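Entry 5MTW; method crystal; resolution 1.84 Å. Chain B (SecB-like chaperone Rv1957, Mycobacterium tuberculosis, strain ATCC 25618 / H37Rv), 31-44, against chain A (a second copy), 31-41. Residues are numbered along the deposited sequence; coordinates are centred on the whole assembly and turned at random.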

ATOM      1  N   ILE B  31     -16.472  -1.606   6.098  1.00 24.06           N
ATOM      2  CA  ILE B  31     -16.297  -0.537   5.087  1.00 23.54           C
ATOM      3  C   ILE B  31     -15.585  -1.167   3.922  1.00 25.93           C
ATOM      4  O   ILE B  31     -14.693  -2.013   4.091  1.00 26.08           O
ATOM      5  CB  ILE B  31     -15.550   0.680   5.687  1.00 25.29           C
ATOM      6  CG1 ILE B  31     -16.476   1.346   6.684  1.00 26.07           C
ATOM      7  CG2 ILE B  31     -15.222   1.686   4.591  1.00 30.22           C
ATOM      8  CD1 ILE B  31     -15.860   2.483   7.521  1.00 30.31           C
ATOM      9  N   ARG B  32     -16.061  -0.919   2.712  1.00 23.31           N
ATOM     10  CA  ARG B  32     -15.278  -1.391   1.552  1.00 24.35           C
ATOM     11  C   ARG B  32     -15.419  -0.443   0.363  1.00 21.97           C
ATOM     12  O   ARG B  32     -16.345   0.358   0.323  1.00 20.12           O
ATOM     13  CB  ARG B  32     -15.656  -2.792   1.056  1.00 24.06           C
ATOM     14  CG  ARG B  32     -17.072  -2.931   0.526  1.00 26.97           C
ATOM     15  CD  ARG B  32     -17.312  -4.245  -0.193  1.00 28.47           C
ATOM     16  NE  ARG B  32     -18.654  -4.293  -0.716  1.00 32.61           N
ATOM     17  CZ  ARG B  32     -19.172  -5.275  -1.442  1.00 35.49           C
ATOM     18  NH1 ARG B  32     -18.466  -6.362  -1.705  1.00 38.26           N
ATOM     19  NH2 ARG B  32     -20.429  -5.185  -1.841  1.00 44.34           N
ATOM     20  N   LEU B  33     -14.434  -0.554  -0.533  1.00 23.23           N
ATOM     21  CA  LEU B  33     -14.437   0.186  -1.770  1.00 20.84           C
ATOM     22  C   LEU B  33     -15.324  -0.636  -2.651  1.00 23.14           C
ATOM     23  O   LEU B  33     -15.208  -1.874  -2.651  1.00 22.35           O
ATOM     24  CB  LEU B  33     -12.991   0.264  -2.319  1.00 22.90           C
ATOM     25  CG  LEU B  33     -12.820   0.901  -3.643  1.00 22.70           C
ATOM     26  CD1 LEU B  33     -12.969   2.432  -3.503  1.00 21.78           C
ATOM     27  CD2 LEU B  33     -11.476   0.542  -4.244  1.00 28.90           C
ATOM     28  N   LEU B  34     -16.221   0.008  -3.398  1.00 20.80           N
ATOM     29  CA  LEU B  34     -17.066  -0.707  -4.414  1.00 20.51           C
ATOM     30  C   LEU B  34     -16.553  -0.564  -5.842  1.00 18.74           C
ATOM     31  O   LEU B  34     -16.717  -1.449  -6.684  1.00 17.19           O
ATOM     32  CB  LEU B  34     -18.482  -0.081  -4.384  1.00 21.92           C
ATOM     33  CG  LEU B  34     -19.420  -0.398  -3.187  1.00 26.73           C
ATOM     34  CD1 LEU B  34     -20.801   0.143  -3.534  1.00 28.59           C
ATOM     35  CD2 LEU B  34     -19.547  -1.918  -2.922  1.00 29.20           C
ATOM     36  N   ARG B  35     -16.062   0.638  -6.141  1.00 17.63           N
ATOM     37  CA  ARG B  35     -15.566   0.946  -7.492  1.00 19.36           C
ATOM     38  C   ARG B  35     -14.642   2.159  -7.477  1.00 18.66           C
ATOM     39  O   ARG B  35     -14.730   2.988  -6.580  1.00 17.15           O
ATOM     40  CB  ARG B  35     -16.728   1.233  -8.454  1.00 22.08           C
ATOM     41  CG  ARG B  35     -17.531   2.434  -8.058  1.00 23.45           C
ATOM     42  CD  ARG B  35     -18.650   2.793  -9.045  1.00 26.22           C
ATOM     43  NE  ARG B  35     -19.428   3.937  -8.551  1.00 29.50           N
ATOM     44  CZ  ARG B  35     -19.078   5.257  -8.604  1.00 32.21           C
ATOM     45  NH1 ARG B  35     -17.896   5.698  -9.038  1.00 30.90           N
ATOM     46  NH2 ARG B  35     -19.915   6.169  -8.146  1.00 36.19           N
ATOM     47  N   THR B  36     -13.793   2.250  -8.499  1.00 18.63           N
ATOM     48  CA  THR B  36     -12.865   3.336  -8.601  1.00 19.17           C
ATOM     49  C   THR B  36     -12.493   3.535 -10.041  1.00 22.07           C
ATOM     50  O   THR B  36     -12.541   2.593 -10.823  1.00 18.43           O
ATOM     51  CB  THR B  36     -11.636   3.201  -7.647  1.00 23.02           C
ATOM     52  OG1 THR B  36     -10.931   4.437  -7.690  1.00 21.77           O
ATOM     53  CG2 THR B  36     -10.706   2.127  -8.052  1.00 22.00           C
ATOM     54  N   GLN B  37     -12.258   4.790 -10.377  1.00 19.36           N
ATOM     55  CA  GLN B  37     -11.814   5.187 -11.703  1.00 20.69           C
ATOM     56  C   GLN B  37     -10.909   6.422 -11.486  1.00 22.88           C
ATOM     57  O   GLN B  37     -11.342   7.370 -10.855  1.00 21.70           O
ATOM     58  CB  GLN B  37     -13.007   5.520 -12.611  1.00 23.18           C
ATOM     59  CG  GLN B  37     -12.559   5.690 -14.049  1.00 32.49           C
ATOM     60  CD  GLN B  37     -13.684   5.913 -15.083  1.00 38.74           C
ATOM     61  OE1 GLN B  37     -14.675   5.207 -15.111  1.00 47.51           O
ATOM     62  NE2 GLN B  37     -13.441   6.803 -16.005  1.00 43.73           N
ATOM     63  N   ALA B  38      -9.655   6.345 -11.885  1.00 19.67           N
ATOM     64  CA  ALA B  38      -8.697   7.503 -11.663  1.00 20.09           C
ATOM     65  C   ALA B  38      -7.595   7.544 -12.693  1.00 23.10           C
ATOM     66  O   ALA B  38      -7.187   6.533 -13.272  1.00 21.24           O
ATOM     67  CB  ALA B  38      -8.065   7.419 -10.302  1.00 20.28           C
ATOM     68  N   ALA B  39      -7.138   8.752 -12.964  1.00 21.61           N
ATOM     69  CA  ALA B  39      -6.080   8.901 -13.982  1.00 21.27           C
ATOM     70  C   ALA B  39      -5.312  10.180 -13.615  1.00 21.46           C
ATOM     71  O   ALA B  39      -5.904  11.093 -13.024  1.00 19.07           O
ATOM     72  CB  ALA B  39      -6.720   8.971 -15.389  1.00 24.59           C
ATOM     73  N   VAL B  40      -4.028  10.193 -13.967  1.00 22.52           N
ATOM     74  CA  VAL B  40      -3.202  11.383 -13.908  1.00 26.13           C
ATOM     75  C   VAL B  40      -3.224  11.856 -15.348  1.00 26.54           C
ATOM     76  O   VAL B  40      -2.862  11.132 -16.237  1.00 27.00           O
ATOM     77  CB  VAL B  40      -1.802  11.154 -13.237  1.00 27.52           C
ATOM     78  CG1 VAL B  40      -0.952  10.062 -13.872  1.00 29.13           C
ATOM     79  CG2 VAL B  40      -0.984  12.441 -13.212  1.00 31.25           C
ATOM     80  N   HIS B  41      -3.798  13.023 -15.605  1.00 29.12           N
ATOM     81  CA  HIS B  41      -3.922  13.478 -17.005  1.00 32.91           C
ATOM     82  C   HIS B  41      -2.724  14.352 -17.432  1.00 33.79           C
ATOM     83  O   HIS B  41      -2.399  14.385 -18.563  1.00 32.75           O
ATOM     84  CB  HIS B  41      -5.164  14.315 -17.194  1.00 33.69           C
ATOM     85  CG  HIS B  41      -6.397  13.699 -16.640  1.00 36.83           C
ATOM     86  ND1 HIS B  41      -6.969  12.580 -17.194  1.00 37.16           N
ATOM     87  CD2 HIS B  41      -7.196  14.068 -15.616  1.00 33.52           C
ATOM     88  CE1 HIS B  41      -8.068  12.277 -16.540  1.00 35.22           C
ATOM     89  NE2 HIS B  41      -8.233  13.174 -15.583  1.00 38.96           N
ATOM     90  N   ARG B  42      -2.129  15.100 -16.521  1.00 38.08           N
ATOM     91  CA  ARG B  42      -0.993  15.991 -16.856  1.00 43.27           C
ATOM     92  C   ARG B  42      -0.123  16.024 -15.600  1.00 41.91           C
ATOM     93  O   ARG B  42      -0.546  16.480 -14.557  1.00 44.78           O
ATOM     94  CB  ARG B  42      -1.418  17.419 -17.238  1.00 37.11           C
ATOM     95  CG  ARG B  42      -2.597  17.538 -18.159  1.00 43.68           C
ATOM     96  CD  ARG B  42      -3.132  18.977 -18.257  1.00 42.66           C
ATOM     97  NE  ARG B  42      -2.349  19.727 -19.218  0.50 37.00           N
ATOM     98  CZ  ARG B  42      -2.645  19.825 -20.500  0.50 36.12           C
ATOM     99  NH1 ARG B  42      -3.747  19.246 -20.978  0.50 37.02           N
ATOM    100  NH2 ARG B  42      -1.860  20.528 -21.297  0.50 30.44           N
ATOM    101  N   ALA B  43       1.099  15.547 -15.707  1.00 44.97           N
ATOM    102  CA  ALA B  43       2.035  15.512 -14.566  1.00 42.44           C
ATOM    103  C   ALA B  43       2.160  16.926 -13.918  1.00 41.27           C
ATOM    104  O   ALA B  43       2.289  17.922 -14.634  1.00 35.72           O
ATOM    105  CB  ALA B  43       3.403  15.012 -15.047  1.00 40.33           C
ATOM    106  N   PRO B  44       2.113  17.016 -12.574  1.00 38.37           N
ATOM    107  CA  PRO B  44       2.231  18.319 -11.947  1.00 42.19           C
ATOM    108  C   PRO B  44       3.699  18.823 -12.060  1.00 46.53           C
ATOM    109  O   PRO B  44       4.617  18.023 -11.998  1.00 46.79           O
ATOM    110  CB  PRO B  44       1.843  18.004 -10.490  1.00 43.49           C
ATOM    111  CG  PRO B  44       2.333  16.639 -10.268  1.00 41.85           C
ATOM    112  CD  PRO B  44       2.040  15.936 -11.564  1.00 44.40           C
TER
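Chain A 31-41: IRLLRTQAAVH

Chain A adds its strand 31-40 edge to edge against the same strand of chain B, so that two copies of the SecB-like chaperone Rv1957 continue one β-sheet across their interface. The strands run antiparallel, their N-to-C directions 167° apart and their axes 4.6 Å apart at closest approach. The register is centred on Gln B37 and Gln A37, whose CA atoms lie 4.2 Å from each other. Stepping outward from this pair, Thr B36 faces Ala A38 and Ala B38 faces Thr A36, each with a CA-CA distance of 5.3 Å; beyond them Arg B35 meets Ala A39 and Ala B39 meets Arg A35, with CA-CA distances of 4.2 Å. This alternation of wide and narrow spacing is that of hydrogen-bonded and non-hydrogen-bonded antiparallel pairs.

Six main-chain hydrogen bonds join the strands, three donated by each chain. In the inner four, Thr B36 N donates to Ala A38 O and Ala A38 N returns a bond to Thr B36 O, both at 2.9 Å; likewise Ala B38 N donates to Thr A36 O and Thr A36 N to Ala B38 O, again both at 2.9 Å. The amide and carbonyl of all four residues are thus satisfied across the interface. The outer two bonds are slightly longer, Val B40 N to Leu A34 O at 3.1 Å and Val A40 N to Leu B34 O at 3.2 Å. All six are fairly straight, the angle at the hydrogen running from 153° for Thr B36 N to Ala A38 O up to 168° for Val B40 N to Leu A34 O. The same carbonyls also receive CA-H...O contacts, including Arg B35 CA to Ala A38 O at 3.1 Å and Gln A37 CA to Thr B36 O at 3.2 Å, so each acceptor is approached by both an amide and a neighbouring CA.

Side chains contribute mainly by packing. Thr B36, Ala B38, Thr A36 and Ala A38 share one buried face of the sheet, where Ala B38 CB lies 4.2 Å from Thr A36 CG2 and Thr B36 CG2 lies 4.4 Å from Ala A38 CB. Both threonine hydroxyls find their hydrogen-bonding partners elsewhere in the structure. The other face carries Arg B35, Gln B37 and Ala B39 with their chain A counterparts. Here Arg B35 CB rests 4.1 Å from Ala A39 CB, while the ends of both Arg B35 and Arg A35 lead away from the opposing strand, and the NE of each is hydrogen-bonded elsewhere. At the centre of this face the two glutamine side chains meet.

At the ends of the paired segment the valines cover the most area. Val B40 CG1 lies 4.4 Å from Leu A34 CD2 and 3.6 Å from Arg A32 NH1, and Ala B43 CB, beyond the strand, approaches the same Arg A32 NH1 at 3.9 Å. At the other end the approach is looser, with Arg B32 NH1 4.2 Å from Val A40 CG2. Together the two stretches bury 680 Å², summed over both sides.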

ATOM      1  N   ILE A  31       8.655   5.455 -10.732  1.00 18.24           N
ATOM      2  CA  ILE A  31       7.540   4.564 -11.058  1.00 20.86           C
ATOM      3  C   ILE A  31       6.260   5.279 -10.651  1.00 19.34           C
ATOM      4  O   ILE A  31       6.198   6.000  -9.655  1.00 18.02           O
ATOM      5  CB  ILE A  31       7.698   3.222 -10.321  1.00 22.54           C
ATOM      6  CG1 ILE A  31       8.839   2.405 -11.045  1.00 26.46           C
ATOM      7  CG2 ILE A  31       6.400   2.441 -10.431  1.00 24.06           C
ATOM      8  CD1 ILE A  31       9.646   1.535 -10.174  1.00 30.08           C
ATOM      9  N   ARG A  32       5.259   5.189 -11.481  1.00 17.90           N
ATOM     10  CA  ARG A  32       3.979   5.720 -11.072  1.00 20.06           C
ATOM     11  C   ARG A  32       2.819   4.848 -11.671  1.00 18.93           C
ATOM     12  O   ARG A  32       2.944   4.237 -12.729  1.00 18.31           O
ATOM     13  CB  ARG A  32       3.836   7.217 -11.452  1.00 20.73           C
ATOM     14  CG  ARG A  32       3.630   7.456 -12.960  1.00 18.92           C
ATOM     15  CD  ARG A  32       3.325   8.935 -13.316  1.00 21.46           C
ATOM     16  NE  ARG A  32       3.360   9.196 -14.761  1.00 23.45           N
ATOM     17  CZ  ARG A  32       2.891  10.275 -15.395  1.00 20.99           C
ATOM     18  NH1 ARG A  32       2.312  11.250 -14.749  1.00 19.09           N
ATOM     19  NH2 ARG A  32       3.019  10.356 -16.718  1.00 21.65           N
ATOM     20  N   LEU A  33       1.706   4.913 -10.977  1.00 18.49           N
ATOM     21  CA  LEU A  33       0.448   4.497 -11.510  1.00 17.45           C
ATOM     22  C   LEU A  33      -0.051   5.595 -12.489  1.00 16.65           C
ATOM     23  O   LEU A  33      -0.162   6.734 -12.083  1.00 19.00           O
ATOM     24  CB  LEU A  33      -0.507   4.210 -10.344  1.00 18.19           C
ATOM     25  CG  LEU A  33      -1.951   3.776 -10.758  1.00 19.47           C
ATOM     26  CD1 LEU A  33      -2.003   2.306 -11.202  1.00 17.07           C
ATOM     27  CD2 LEU A  33      -2.891   4.008  -9.614  1.00 23.27           C
ATOM     28  N   LEU A  34      -0.447   5.234 -13.708  1.00 17.44           N
ATOM     29  CA  LEU A  34      -1.019   6.189 -14.684  1.00 20.90           C
ATOM     30  C   LEU A  34      -2.505   6.297 -14.591  1.00 19.68           C
ATOM     31  O   LEU A  34      -3.053   7.360 -14.726  1.00 19.93           O
ATOM     32  CB  LEU A  34      -0.664   5.762 -16.148  1.00 21.25           C
ATOM     33  CG  LEU A  34       0.822   5.892 -16.581  1.00 24.20           C
ATOM     34  CD1 LEU A  34       1.120   5.424 -18.031  1.00 20.36           C
ATOM     35  CD2 LEU A  34       1.297   7.339 -16.443  1.00 27.02           C
ATOM     36  N   ARG A  35      -3.181   5.136 -14.443  1.00 18.13           N
ATOM     37  CA  ARG A  35      -4.560   5.039 -14.424  1.00 18.99           C
ATOM     38  C   ARG A  35      -4.987   3.728 -13.809  1.00 19.42           C
ATOM     39  O   ARG A  35      -4.319   2.714 -13.941  1.00 18.85           O
ATOM     40  CB  ARG A  35      -5.211   5.093 -15.829  1.00 19.36           C
ATOM     41  CG  ARG A  35      -4.569   4.122 -16.845  1.00 19.91           C
ATOM     42  CD  ARG A  35      -5.311   4.179 -18.215  1.00 20.80           C
ATOM     43  NE  ARG A  35      -4.764   3.162 -19.113  1.00 23.03           N
ATOM     44  CZ  ARG A  35      -5.034   1.837 -19.100  1.00 25.18           C
ATOM     45  NH1 ARG A  35      -5.834   1.235 -18.224  1.00 27.25           N
ATOM     46  NH2 ARG A  35      -4.423   1.064 -19.952  1.00 27.71           N
ATOM     47  N   THR A  36      -6.212   3.775 -13.338  1.00 17.90           N
ATOM     48  CA  THR A  36      -6.926   2.586 -12.797  1.00 17.65           C
ATOM     49  C   THR A  36      -8.474   2.636 -12.899  1.00 19.05           C
ATOM     50  O   THR A  36      -9.072   3.669 -12.876  1.00 19.69           O
ATOM     51  CB  THR A  36      -6.457   2.304 -11.351  1.00 17.91           C
ATOM     52  OG1 THR A  36      -7.068   1.082 -10.941  1.00 16.18           O
ATOM     53  CG2 THR A  36      -6.737   3.416 -10.424  1.00 18.41           C
ATOM     54  N   GLN A  37      -9.113   1.481 -12.999  1.00 17.71           N
ATOM     55  CA  GLN A  37     -10.553   1.403 -13.030  1.00 23.96           C
ATOM     56  C   GLN A  37     -10.890  -0.008 -12.515  1.00 22.96           C
ATOM     57  O   GLN A  37     -10.304  -0.963 -12.972  1.00 22.97           O
ATOM     58  CB  GLN A  37     -11.072   1.555 -14.458  1.00 24.35           C
ATOM     59  CG  GLN A  37     -12.577   1.551 -14.543  1.00 34.97           C
ATOM     60  CD  GLN A  37     -13.042   1.861 -15.977  1.00 39.30           C
ATOM     61  OE1 GLN A  37     -12.911   2.980 -16.439  1.00 45.54           O
ATOM     62  NE2 GLN A  37     -13.587   0.877 -16.662  1.00 47.65           N
ATOM     63  N   ALA A  38     -11.708  -0.081 -11.516  1.00 17.71           N
ATOM     64  CA  ALA A  38     -12.124  -1.390 -10.985  1.00 19.03           C
ATOM     65  C   ALA A  38     -13.485  -1.372 -10.306  1.00 20.12           C
ATOM     66  O   ALA A  38     -13.941  -0.340  -9.846  1.00 17.72           O
ATOM     67  CB  ALA A  38     -11.066  -1.795  -9.968  1.00 20.85           C
ATOM     68  N   ALA A  39     -14.121  -2.555 -10.217  1.00 19.56           N
ATOM     69  CA  ALA A  39     -15.442  -2.702  -9.618  1.00 21.69           C
ATOM     70  C   ALA A  39     -15.634  -4.144  -9.212  1.00 19.69           C
ATOM     71  O   ALA A  39     -15.093  -5.053  -9.892  1.00 20.38           O
ATOM     72  CB  ALA A  39     -16.589  -2.311 -10.551  1.00 19.53           C
ATOM     73  N   VAL A  40     -16.312  -4.287  -8.088  1.00 20.05           N
ATOM     74  CA  VAL A  40     -16.785  -5.596  -7.646  1.00 25.19           C
ATOM     75  C   VAL A  40     -18.229  -5.727  -8.117  1.00 25.95           C
ATOM     76  O   VAL A  40     -19.039  -4.853  -7.924  1.00 24.24           O
ATOM     77  CB  VAL A  40     -16.565  -5.874  -6.139  1.00 31.09           C
ATOM     78  CG1 VAL A  40     -16.872  -4.675  -5.321  1.00 37.28           C
ATOM     79  CG2 VAL A  40     -17.360  -7.085  -5.646  1.00 31.53           C
ATOM     80  N   HIS A  41     -18.519  -6.840  -8.769  1.00 24.26           N
ATOM     81  CA  HIS A  41     -19.852  -7.082  -9.358  1.00 28.08           C
ATOM     82  C   HIS A  41     -20.803  -8.025  -8.575  1.00 30.64           C
ATOM     83  O   HIS A  41     -21.999  -7.949  -8.821  1.00 28.19           O
ATOM     84  CB  HIS A  41     -19.687  -7.670 -10.729  1.00 27.01           C
ATOM     85  CG  HIS A  41     -18.692  -6.959 -11.587  1.00 27.09           C
ATOM     86  ND1 HIS A  41     -18.901  -5.695 -12.053  1.00 27.59           N
ATOM     87  CD2 HIS A  41     -17.552  -7.379 -12.170  1.00 28.43           C
ATOM     88  CE1 HIS A  41     -17.893  -5.321 -12.808  1.00 30.29           C
ATOM     89  NE2 HIS A  41     -17.067  -6.331 -12.909  1.00 26.94           N
TER